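PDB 2O57: putative sarcosine dimethylglycine methyltransferase from Galdieria sulphuraria, which probably transfers methyl groups from S-adenosylmethionine to the nitrogen of sarcosine and dimethylglycine. Local coordinates for residues P188-G193 with L208-S213. Residues are numbered along the deposited sequence; the frame is centred on the assembly and turned at random.
Sequences PMKEDG and LHDMGS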
ATOM      1  N   PRO A 188      11.978  -5.321   3.440  1.00 11.05           N
ATOM      2  CA  PRO A 188      11.637  -6.729   3.244  1.00 10.77           C
ATOM      3  C   PRO A 188      11.296  -7.296   4.620  1.00 11.77           C
ATOM      4  O   PRO A 188      11.911  -6.892   5.645  1.00 11.01           O
ATOM      5  CB  PRO A 188      12.943  -7.344   2.743  1.00 10.82           C
ATOM      6  CG  PRO A 188      13.748  -6.160   2.146  1.00 10.28           C
ATOM      7  CD  PRO A 188      13.387  -5.013   3.084  1.00 10.15           C
HETATM    8  N   MSE A 189      10.297  -8.173   4.677  1.00 11.28           N
HETATM    9  CA  MSE A 189       9.809  -8.681   5.962  1.00 12.63           C
HETATM   10  C   MSE A 189       9.208 -10.070   5.851  1.00 11.43           C
HETATM   11  O   MSE A 189       9.095 -10.596   4.754  1.00 10.96           O
HETATM   12  CB  MSE A 189       8.849  -7.693   6.672  1.00 13.13           C
HETATM   13  CG  MSE A 189       7.880  -6.872   5.870  1.00 17.43           C
HETATM   14 SE   MSE A 189       7.013  -5.468   7.060  1.00 13.70          SE
HETATM   15  CE  MSE A 189       7.918  -3.935   6.884  1.00 16.11           C
ATOM     16  N   LYS A 190       8.889 -10.676   6.992  1.00 11.36           N
ATOM     17  CA  LYS A 190       8.078 -11.871   7.009  1.00 11.35           C
ATOM     18  C   LYS A 190       6.610 -11.451   7.150  1.00 12.08           C
ATOM     19  O   LYS A 190       6.289 -10.356   7.668  1.00 11.64           O
ATOM     20  CB  LYS A 190       8.516 -12.852   8.127  1.00 11.09           C
ATOM     21  CG  LYS A 190       8.236 -12.382   9.580  1.00 12.01           C
ATOM     22  CD  LYS A 190       8.726 -13.418  10.659  1.00 12.24           C
ATOM     23  CE  LYS A 190       7.907 -13.277  11.941  1.00 15.77           C
ATOM     24  NZ  LYS A 190       8.495 -14.040  13.098  1.00 18.52           N
ATOM     25  N   GLU A 191       5.719 -12.299   6.639  1.00 13.53           N
ATOM     26  CA  GLU A 191       4.283 -12.129   6.874  1.00 15.73           C
ATOM     27  C   GLU A 191       3.956 -12.317   8.358  1.00 15.44           C
ATOM     28  O   GLU A 191       4.548 -13.181   9.024  1.00 15.03           O
ATOM     29  CB  GLU A 191       3.498 -13.131   6.014  1.00 15.53           C
ATOM     30  CG  GLU A 191       3.603 -12.828   4.531  1.00 17.02           C
ATOM     31  CD  GLU A 191       2.534 -11.859   4.080  1.00 17.77           C
ATOM     32  OE1 GLU A 191       1.766 -11.385   4.957  1.00 19.11           O
ATOM     33  OE2 GLU A 191       2.444 -11.593   2.865  1.00 16.75           O
ATOM     34  N   ASP A 192       3.026 -11.507   8.877  1.00 16.93           N
ATOM     35  CA  ASP A 192       2.500 -11.702  10.250  1.00 18.51           C
ATOM     36  C   ASP A 192       2.070 -13.147  10.440  1.00 19.01           C
ATOM     37  O   ASP A 192       1.442 -13.729   9.564  1.00 17.97           O
ATOM     38  CB  ASP A 192       1.270 -10.826  10.555  1.00 19.03           C
ATOM     39  CG  ASP A 192       1.546  -9.329  10.510  1.00 21.17           C
ATOM     40  OD1 ASP A 192       2.648  -8.869  10.840  1.00 21.09           O
ATOM     41  OD2 ASP A 192       0.603  -8.589  10.151  1.00 26.00           O
ATOM     42  N   GLY A 193       2.397 -13.715  11.594  1.00 21.27           N
ATOM     43  CA  GLY A 193       2.001 -15.098  11.926  1.00 24.00           C
ATOM     44  C   GLY A 193       2.949 -16.188  11.445  1.00 25.74           C
ATOM     45  O   GLY A 193       2.709 -17.362  11.675  1.00 24.98           O
ATOM     46  N   LEU A 208      20.363 -13.588  10.382  1.00 36.90           N
ATOM     47  CA  LEU A 208      19.454 -12.870  11.290  1.00 36.29           C
ATOM     48  C   LEU A 208      18.735 -13.847  12.251  1.00 35.46           C
ATOM     49  O   LEU A 208      18.381 -14.946  11.840  1.00 35.63           O
ATOM     50  CB  LEU A 208      18.396 -12.132  10.446  1.00 36.94           C
ATOM     51  CG  LEU A 208      18.477 -10.634  10.112  1.00 37.14           C
ATOM     52  CD1 LEU A 208      19.888 -10.150   9.732  1.00 38.91           C
ATOM     53  CD2 LEU A 208      17.462 -10.313   9.011  1.00 37.22           C
ATOM     54  N   HIS A 209      18.506 -13.453  13.506  1.00 34.17           N
ATOM     55  CA  HIS A 209      17.738 -14.290  14.460  1.00 33.23           C
ATOM     56  C   HIS A 209      16.246 -14.434  14.117  1.00 32.26           C
ATOM     57  O   HIS A 209      15.678 -15.535  14.189  1.00 32.99           O
ATOM     58  CB  HIS A 209      17.873 -13.757  15.887  1.00 33.64           C
ATOM     59  CG  HIS A 209      19.213 -14.026  16.509  1.00 35.05           C
ATOM     60  ND1 HIS A 209      20.019 -15.077  16.121  1.00 35.84           N
ATOM     61  CD2 HIS A 209      19.873 -13.399  17.512  1.00 36.57           C
ATOM     62  CE1 HIS A 209      21.125 -15.076  16.846  1.00 36.18           C
ATOM     63  NE2 HIS A 209      21.062 -14.067  17.697  1.00 35.83           N
ATOM     64  N   ASP A 210      15.630 -13.301  13.780  1.00 29.23           N
ATOM     65  CA  ASP A 210      14.251 -13.224  13.331  1.00 26.70           C
ATOM     66  C   ASP A 210      14.108 -11.986  12.417  1.00 24.69           C
ATOM     67  O   ASP A 210      15.079 -11.262  12.142  1.00 24.04           O
ATOM     68  CB  ASP A 210      13.270 -13.192  14.523  1.00 26.45           C
ATOM     69  CG  ASP A 210      11.828 -13.584  14.134  1.00 27.44           C
ATOM     70  OD1 ASP A 210      11.478 -13.625  12.927  1.00 25.82           O
ATOM     71  OD2 ASP A 210      11.027 -13.856  15.051  1.00 26.61           O
HETATM   72  N   MSE A 211      12.893 -11.763  11.936  1.00 22.15           N
HETATM   73  CA  MSE A 211      12.644 -10.778  10.911  1.00 19.28           C
HETATM   74  C   MSE A 211      11.571  -9.801  11.384  1.00 18.59           C
HETATM   75  O   MSE A 211      10.762 -10.152  12.232  1.00 18.44           O
HETATM   76  CB  MSE A 211      12.152 -11.511   9.662  1.00 20.25           C
HETATM   77  CG  MSE A 211      12.475 -10.809   8.413  1.00 19.28           C
HETATM   78 SE   MSE A 211      12.169 -11.874   6.864  1.00 14.73          SE
HETATM   79  CE  MSE A 211      12.453 -10.496   5.738  1.00 21.49           C
ATOM     80  N   GLY A 212      11.573  -8.586  10.831  1.00 17.11           N
ATOM     81  CA  GLY A 212      10.464  -7.652  11.021  1.00 14.96           C
ATOM     82  C   GLY A 212       9.182  -8.141  10.360  1.00 14.05           C
ATOM     83  O   GLY A 212       9.216  -9.035   9.529  1.00 12.92           O
ATOM     84  N   SER A 213       8.045  -7.577  10.781  1.00 14.83           N
ATOM     85  CA  SER A 213       6.734  -7.807  10.140  1.00 13.77           C
ATOM     86  C   SER A 213       5.860  -6.575  10.429  1.00 14.41           C
ATOM     87  O   SER A 213       6.158  -5.791  11.363  1.00 13.88           O
ATOM     88  CB  SER A 213       6.045  -9.059  10.717  1.00 13.72           C
ATOM     89  OG  SER A 213       5.817  -8.878  12.101  1.00 12.74           O
TER
HETATM   90  O   HOH W   1      12.396  -6.650   8.371  1.00 20.97           O
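Met189 and Gly212 bring their backbones together where residues 188-192, leaving strand 181-190, run at 81° to residues 210-213, and Lys190 N, 3.0 Å from Gly212 O, makes the one direct backbone hydrogen bond between them. A water accepts weakly from Gly212 N and donates to Pro188 O. Met189 CB lies 3.2 Å from Gly212 O. The long, unbranched Met211, a selenomethionine, has CG anti to the backbone N (chi1 -152°) and stays extended, laying SE and CE against the strand backbone. The Lys190 side chain slides past it in the opposite direction, its CG and CD 4.0 Å from Met211 CB, and NZ reaches the carboxylate of Asp210. Lys190 NZ meets the syn lone pair of Asp210 OD1 at 3.0 Å, forming a salt bridge. A leucine in place of Lys190 would probably leave the Asp210 carboxylate without its cationic mate. Asp192 OD1 accepts from Gly215 N. Ser213 suits the N-cap of helix 214-223: its small CB packs 3.3 Å from Lys190 O, while its OG bonds weakly to Leu216 N. Strand 284-293 pairs with Met189, and Trp275 of helix 262-280 packs on Pro188 and Met211.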